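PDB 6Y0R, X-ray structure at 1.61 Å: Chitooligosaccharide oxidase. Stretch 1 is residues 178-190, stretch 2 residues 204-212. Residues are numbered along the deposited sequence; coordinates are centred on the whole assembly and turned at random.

Stretch 1, residues 178-190: TLDLMIGATVVLP
Stretch 2 (204-212) DLFWGIRGA

This is an apolar packing contact between a strand and a helix that cross almost at right angles, with no direct hydrogen bond between them and one water bridging R210 to the backbone of stretch 1. The evidence begins with the backbone. Residues 178-181 form a 3-10 segment, in which T178 O accepts from L181 N at 3.2 Å and L179 O from M182 N at 3.2 Å; strand 182-188 follows, and I183 departs from extended geometry at phi/psi -120/-12. Stretch 2 enters already in helix, with G208 N to D204 O at 3.0 Å and I209 N to L205 O at 2.9 Å. The axes approach to 9.3 Å, and their N-to-C directions differ by 98°. CA-CA separations set the register: 5.7 Å for L179-R210, 7.2 Å for A185-F206 and 9.0 Å for V187-L205. Together the stretches bury 466 Å².

CB of M182, A185 and V187 points toward the helix and that of I183 and T186 away; the sides alternate from A185 to V187, but not through I183 and G184. V187 (chi1 t) places CG2 4.1 Å from L205 CD2 and 4.4 Å from I209 CG1. L205 (t, p) is also met by L189 (m, t), whose CB points sideways but whose CD2 comes within 4.1 Å of L205 CD2. These branched aliphatic chains fill the space without polar groups needing partners.

F206 (chi1 t, chi2 64°) points its CB sideways, but its ring reaches the strand backbone from M182 to A185. F206 CZ lies 3.6 Å from M182 O, which sits at the ring edge, and F206 CE1 lies 3.6 Å from G184 N. M182, extended at chi1 and chi2 (t, t) and turned at chi3 (m), carries SD to 3.9 Å from F206 CE1, 4.0 Å from I209 CG2 and 3.8 Å from R210 CG. M182 SD is 4.9 Å from the F206 ring centroid and 56° off its normal, an oblique sulfur-aromatic contact.

L179 adopts p, p, bringing CD2 to 3.5 Å from R210 C and 3.7 Å from G211 N, so a leucine methyl packs on the R210-G211 backbone. G211 has phi/psi 140/-22, where a CB would be jammed against the preceding carbonyl O; this alone calls for glycine.

R210 (m, t, m, chi4 159°) combines aliphatic packing with polar anchoring. R210 NE donates to F206 O at 3.2 Å, and R210 NH2 donates to water 1 at 2.7 Å. That water donates to L179 O at 2.7 Å and weakly to M182 O at 3.4 Å, linking the guanidinium to the first stretch's backbone.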

ATOM      1  N   THR A 178      -8.239   3.108  -0.930  1.00 15.21           N
ATOM      2  CA  THR A 178      -8.508   3.885   0.289  1.00 17.40           C
ATOM      3  C   THR A 178      -8.642   5.355  -0.119  1.00 18.81           C
ATOM      4  O   THR A 178      -9.535   6.076   0.370  1.00 17.67           O
ATOM      5  CB  THR A 178      -7.456   3.678   1.378  1.00 18.08           C
ATOM      6  OG1 THR A 178      -7.163   2.315   1.514  1.00 16.24           O
ATOM      7  CG2 THR A 178      -7.910   4.185   2.722  1.00 17.33           C
ATOM      8  N   LEU A 179      -7.767   5.831  -0.993  1.00 17.11           N
ATOM      9  CA  LEU A 179      -7.762   7.279  -1.316  1.00 16.08           C
ATOM     10  C   LEU A 179      -8.979   7.700  -2.139  1.00 17.65           C
ATOM     11  O   LEU A 179      -9.234   8.920  -2.208  1.00 19.49           O
ATOM     12  CB  LEU A 179      -6.453   7.671  -2.006  1.00 18.09           C
ATOM     13  CG  LEU A 179      -6.071   6.922  -3.274  1.00 18.85           C
ATOM     14  CD1 LEU A 179      -6.930   7.344  -4.457  1.00 20.08           C
ATOM     15  CD2 LEU A 179      -4.599   7.183  -3.580  1.00 20.29           C
ATOM     16  N   ASP A 180      -9.747   6.759  -2.689  1.00 17.70           N
ATOM     17  CA  ASP A 180     -10.966   7.081  -3.488  1.00 17.27           C
ATOM     18  C   ASP A 180     -12.061   7.587  -2.558  1.00 17.92           C
ATOM     19  O   ASP A 180     -12.997   8.235  -3.091  1.00 20.79           O
ATOM     20  CB  ASP A 180     -11.368   5.947  -4.417  1.00 18.16           C
ATOM     21  CG  ASP A 180     -10.367   5.758  -5.572  1.00 19.24           C
ATOM     22  OD1 ASP A 180      -9.968   6.797  -6.174  1.00 20.18           O
ATOM     23  OD2 ASP A 180     -10.022   4.587  -5.901  1.00 18.88           O
ATOM     24  N   LEU A 181     -11.978   7.369  -1.249  1.00 18.12           N
ATOM     25  CA  LEU A 181     -13.054   7.898  -0.363  1.00 21.79           C
ATOM     26  C   LEU A 181     -12.536   9.068   0.455  1.00 20.21           C
ATOM     27  O   LEU A 181     -13.243   9.558   1.339  1.00 20.35           O
ATOM     28  CB  LEU A 181     -13.562   6.760   0.523  1.00 26.23           C
ATOM     29  CG  LEU A 181     -14.432   5.730  -0.216  1.00 35.19           C
ATOM     30  CD1 LEU A 181     -14.926   4.654   0.733  1.00 39.48           C
ATOM     31  CD2 LEU A 181     -15.594   6.392  -0.924  1.00 38.35           C
ATOM     32  N   MET A 182     -11.316   9.521   0.187  1.00 19.95           N
ATOM     33  CA  MET A 182     -10.757  10.694   0.853  1.00 20.23           C
ATOM     34  C   MET A 182     -11.492  11.939   0.344  1.00 19.35           C
ATOM     35  O   MET A 182     -11.646  12.102  -0.887  1.00 21.21           O
ATOM     36  CB  MET A 182      -9.249  10.803   0.593  1.00 21.74           C
ATOM     37  CG  MET A 182      -8.532  11.750   1.530  1.00 24.66           C
ATOM     38  SD  MET A 182      -6.735  11.917   1.120  1.00 25.96           S
ATOM     39  CE  MET A 182      -6.349  10.175   1.090  1.00 19.78           C
ATOM     40  N   ILE A 183     -11.929  12.791   1.260  1.00 22.19           N
ATOM     41  CA  ILE A 183     -12.638  14.049   0.916  1.00 21.99           C
ATOM     42  C   ILE A 183     -11.864  15.256   1.445  1.00 21.81           C
ATOM     43  O   ILE A 183     -12.231  16.385   1.062  1.00 24.33           O
ATOM     44  CB  ILE A 183     -14.084  14.020   1.431  1.00 22.16           C
ATOM     45  CG1 ILE A 183     -14.163  13.907   2.950  1.00 24.71           C
ATOM     46  CG2 ILE A 183     -14.856  12.925   0.726  1.00 23.27           C
ATOM     47  CD1 ILE A 183     -15.603  13.993   3.454  1.00 25.48           C
ATOM     48  N   GLY A 184     -10.877  15.068   2.297  1.00 20.82           N
ATOM     49  CA  GLY A 184     -10.083  16.197   2.805  1.00 20.81           C
ATOM     50  C   GLY A 184      -8.829  15.743   3.486  1.00 22.56           C
ATOM     51  O   GLY A 184      -8.720  14.569   3.791  1.00 18.97           O
ATOM     52  N   ALA A 185      -7.891  16.652   3.711  1.00 21.23           N
ATOM     53  CA  ALA A 185      -6.666  16.346   4.475  1.00 20.89           C
ATOM     54  C   ALA A 185      -6.125  17.626   5.101  1.00 21.51           C
ATOM     55  O   ALA A 185      -6.332  18.723   4.543  1.00 23.68           O
ATOM     56  CB  ALA A 185      -5.602  15.705   3.586  1.00 20.56           C
ATOM     57  N   THR A 186      -5.440  17.458   6.204  1.00 21.59           N
ATOM     58  CA  THR A 186      -4.671  18.524   6.848  1.00 22.77           C
ATOM     59  C   THR A 186      -3.200  18.180   6.696  1.00 20.66           C
ATOM     60  O   THR A 186      -2.781  17.057   7.080  1.00 21.54           O
ATOM     61  CB  THR A 186      -5.169  18.729   8.279  1.00 24.90           C
ATOM     62  OG1 THR A 186      -6.577  18.960   8.184  1.00 27.84           O
ATOM     63  CG2 THR A 186      -4.469  19.889   8.944  1.00 26.08           C
ATOM     64  N   VAL A 187      -2.404  19.145   6.216  1.00 21.24           N
ATOM     65  CA  VAL A 187      -0.973  18.908   5.899  1.00 20.94           C
ATOM     66  C   VAL A 187      -0.147  19.989   6.571  1.00 22.54           C
ATOM     67  O   VAL A 187      -0.531  21.186   6.449  1.00 23.03           O
ATOM     68  CB  VAL A 187      -0.741  18.907   4.377  1.00 21.85           C
ATOM     69  CG1 VAL A 187       0.708  18.546   4.086  1.00 23.84           C
ATOM     70  CG2 VAL A 187      -1.709  18.001   3.646  1.00 22.78           C
ATOM     71  N   VAL A 188       0.914  19.569   7.230  1.00 20.20           N
ATOM     72  CA  VAL A 188       1.990  20.461   7.710  1.00 21.00           C
ATOM     73  C   VAL A 188       2.945  20.628   6.530  1.00 22.03           C
ATOM     74  O   VAL A 188       3.688  19.672   6.213  1.00 21.18           O
ATOM     75  CB  VAL A 188       2.693  19.956   8.973  1.00 21.33           C
ATOM     76  CG1 VAL A 188       3.872  20.862   9.341  1.00 22.11           C
ATOM     77  CG2 VAL A 188       1.691  19.831  10.139  1.00 23.07           C
ATOM     78  N   LEU A 189       2.902  21.792   5.894  1.00 21.42           N
ATOM     79  CA  LEU A 189       3.803  22.061   4.744  1.00 21.94           C
ATOM     80  C   LEU A 189       5.236  22.142   5.216  1.00 21.10           C
ATOM     81  O   LEU A 189       5.567  22.251   6.398  1.00 22.47           O
ATOM     82  CB  LEU A 189       3.381  23.320   3.990  1.00 22.43           C
ATOM     83  CG  LEU A 189       1.998  23.298   3.351  1.00 24.13           C
ATOM     84  CD1 LEU A 189       1.765  24.593   2.606  1.00 25.16           C
ATOM     85  CD2 LEU A 189       1.814  22.122   2.386  1.00 23.75           C
ATOM     86  N   PRO A 190       6.200  22.056   4.287  1.00 21.97           N
ATOM     87  CA  PRO A 190       7.603  22.126   4.685  1.00 20.81           C
ATOM     88  C   PRO A 190       8.095  23.419   5.379  1.00 22.84           C
ATOM     89  O   PRO A 190       9.164  23.372   5.974  1.00 26.46           O
ATOM     90  CB  PRO A 190       8.328  21.908   3.342  1.00 22.44           C
ATOM     91  CG  PRO A 190       7.338  21.089   2.557  1.00 23.67           C
ATOM     92  CD  PRO A 190       5.989  21.708   2.879  1.00 22.61           C
ATOM     93  N   ASP A 204      -4.805  21.240  -5.871  1.00 23.58           N
ATOM     94  CA  ASP A 204      -3.543  20.692  -6.450  1.00 22.23           C
ATOM     95  C   ASP A 204      -2.798  19.854  -5.393  1.00 18.95           C
ATOM     96  O   ASP A 204      -2.322  18.742  -5.710  1.00 21.03           O
ATOM     97  CB  ASP A 204      -2.685  21.812  -7.052  1.00 23.75           C
ATOM     98  CG  ASP A 204      -2.317  22.956  -6.116  1.00 26.45           C
ATOM     99  OD1 ASP A 204      -2.876  23.068  -5.006  1.00 26.13           O
ATOM    100  OD2 ASP A 204      -1.438  23.759  -6.513  1.00 28.88           O
ATOM    101  N   LEU A 205      -2.730  20.321  -4.168  1.00 20.24           N
ATOM    102  CA  LEU A 205      -2.126  19.588  -3.042  1.00 21.24           C
ATOM    103  C   LEU A 205      -2.979  18.338  -2.801  1.00 19.99           C
ATOM    104  O   LEU A 205      -2.420  17.262  -2.589  1.00 20.06           O
ATOM    105  CB  LEU A 205      -2.096  20.431  -1.776  1.00 21.01           C
ATOM    106  CG  LEU A 205      -1.508  19.787  -0.529  1.00 21.27           C
ATOM    107  CD1 LEU A 205      -0.045  19.381  -0.708  1.00 20.29           C
ATOM    108  CD2 LEU A 205      -1.626  20.730   0.632  1.00 23.56           C
ATOM    109  N   PHE A 206      -4.301  18.477  -2.816  1.00 22.13           N
ATOM    110  CA  PHE A 206      -5.203  17.335  -2.530  1.00 20.99           C
ATOM    111  C   PHE A 206      -5.048  16.257  -3.609  1.00 20.60           C
ATOM    112  O   PHE A 206      -5.079  15.045  -3.278  1.00 21.42           O
ATOM    113  CB  PHE A 206      -6.649  17.804  -2.423  1.00 21.34           C
ATOM    114  CG  PHE A 206      -7.576  16.732  -1.926  1.00 19.65           C
ATOM    115  CD1 PHE A 206      -7.413  16.217  -0.655  1.00 20.91           C
ATOM    116  CD2 PHE A 206      -8.588  16.257  -2.734  1.00 20.54           C
ATOM    117  CE1 PHE A 206      -8.254  15.210  -0.211  1.00 20.51           C
ATOM    118  CE2 PHE A 206      -9.451  15.261  -2.270  1.00 21.66           C
ATOM    119  CZ  PHE A 206      -9.290  14.770  -1.001  1.00 19.76           C
ATOM    120  N   TRP A 207      -4.918  16.666  -4.869  1.00 19.04           N
ATOM    121  CA  TRP A 207      -4.585  15.763  -5.994  1.00 19.11           C
ATOM    122  C   TRP A 207      -3.272  15.020  -5.657  1.00 18.67           C
ATOM    123  O   TRP A 207      -3.244  13.787  -5.883  1.00 18.48           O
ATOM    124  CB  TRP A 207      -4.505  16.552  -7.295  1.00 19.00           C
ATOM    125  CG  TRP A 207      -4.227  15.732  -8.499  1.00 17.28           C
ATOM    126  CD1 TRP A 207      -5.102  15.073  -9.289  1.00 19.01           C
ATOM    127  CD2 TRP A 207      -2.930  15.515  -9.078  1.00 17.42           C
ATOM    128  NE1 TRP A 207      -4.454  14.456 -10.310  1.00 19.75           N
ATOM    129  CE2 TRP A 207      -3.118  14.705 -10.205  1.00 18.76           C
ATOM    130  CE3 TRP A 207      -1.650  15.969  -8.739  1.00 18.67           C
ATOM    131  CZ2 TRP A 207      -2.048  14.292 -11.002  1.00 20.18           C
ATOM    132  CZ3 TRP A 207      -0.597  15.581  -9.548  1.00 18.36           C
ATOM    133  CH2 TRP A 207      -0.808  14.749 -10.640  1.00 17.65           C
ATOM    134  N   GLY A 208      -2.181  15.740  -5.332  1.00 17.29           N
ATOM    135  CA  GLY A 208      -0.889  15.083  -5.124  1.00 17.40           C
ATOM    136  C   GLY A 208      -0.912  14.130  -3.966  1.00 18.85           C
ATOM    137  O   GLY A 208      -0.195  13.099  -4.021  1.00 17.73           O
ATOM    138  N   ILE A 209      -1.625  14.473  -2.879  1.00 18.43           N
ATOM    139  CA  ILE A 209      -1.625  13.630  -1.646  1.00 21.37           C
ATOM    140  C   ILE A 209      -2.296  12.294  -1.972  1.00 18.93           C
ATOM    141  O   ILE A 209      -1.968  11.309  -1.303  1.00 17.46           O
ATOM    142  CB  ILE A 209      -2.265  14.401  -0.476  1.00 27.48           C
ATOM    143  CG1 ILE A 209      -1.169  15.072   0.364  1.00 28.31           C
ATOM    144  CG2 ILE A 209      -3.191  13.579   0.411  1.00 33.66           C
ATOM    145  CD1 ILE A 209      -0.440  16.100  -0.340  1.00 36.89           C
ATOM    146  N   ARG A 210      -3.215  12.292  -2.922  1.00 15.88           N
ATOM    147  CA  ARG A 210      -4.015  11.100  -3.302  1.00 16.73           C
ATOM    148  C   ARG A 210      -3.187  10.302  -4.306  1.00 15.86           C
ATOM    149  O   ARG A 210      -3.580  10.196  -5.463  1.00 16.73           O
ATOM    150  CB  ARG A 210      -5.422  11.493  -3.767  1.00 17.39           C
ATOM    151  CG  ARG A 210      -6.291  12.057  -2.641  1.00 18.25           C
ATOM    152  CD  ARG A 210      -7.713  12.282  -3.120  1.00 21.16           C
ATOM    153  NE  ARG A 210      -7.643  13.357  -4.110  1.00 26.50           N
ATOM    154  CZ  ARG A 210      -8.549  13.622  -5.066  1.00 27.74           C
ATOM    155  NH1 ARG A 210      -8.310  14.628  -5.916  1.00 27.88           N
ATOM    156  NH2 ARG A 210      -9.633  12.864  -5.216  1.00 25.06           N
ATOM    157  N   GLY A 211      -2.035   9.787  -3.858  1.00 15.81           N
ATOM    158  CA  GLY A 211      -1.250   8.825  -4.643  1.00 15.32           C
ATOM    159  C   GLY A 211       0.237   9.086  -4.546  1.00 15.84           C
ATOM    160  O   GLY A 211       1.045   8.130  -4.799  1.00 15.20           O
ATOM    161  N   ALA A 212       0.650  10.312  -4.207  1.00 16.12           N
ATOM    162  CA  ALA A 212       2.086  10.672  -4.075  1.00 15.87           C
ATOM    163  C   ALA A 212       2.275  11.479  -2.795  1.00 16.96           C
ATOM    164  O   ALA A 212       3.099  12.389  -2.706  1.00 16.85           O
ATOM    165  CB  ALA A 212       2.516  11.429  -5.322  1.00 18.02           C
TER
HETATM  166  O   HOH W   1     -10.478  10.728  -3.813  1.00 32.62           O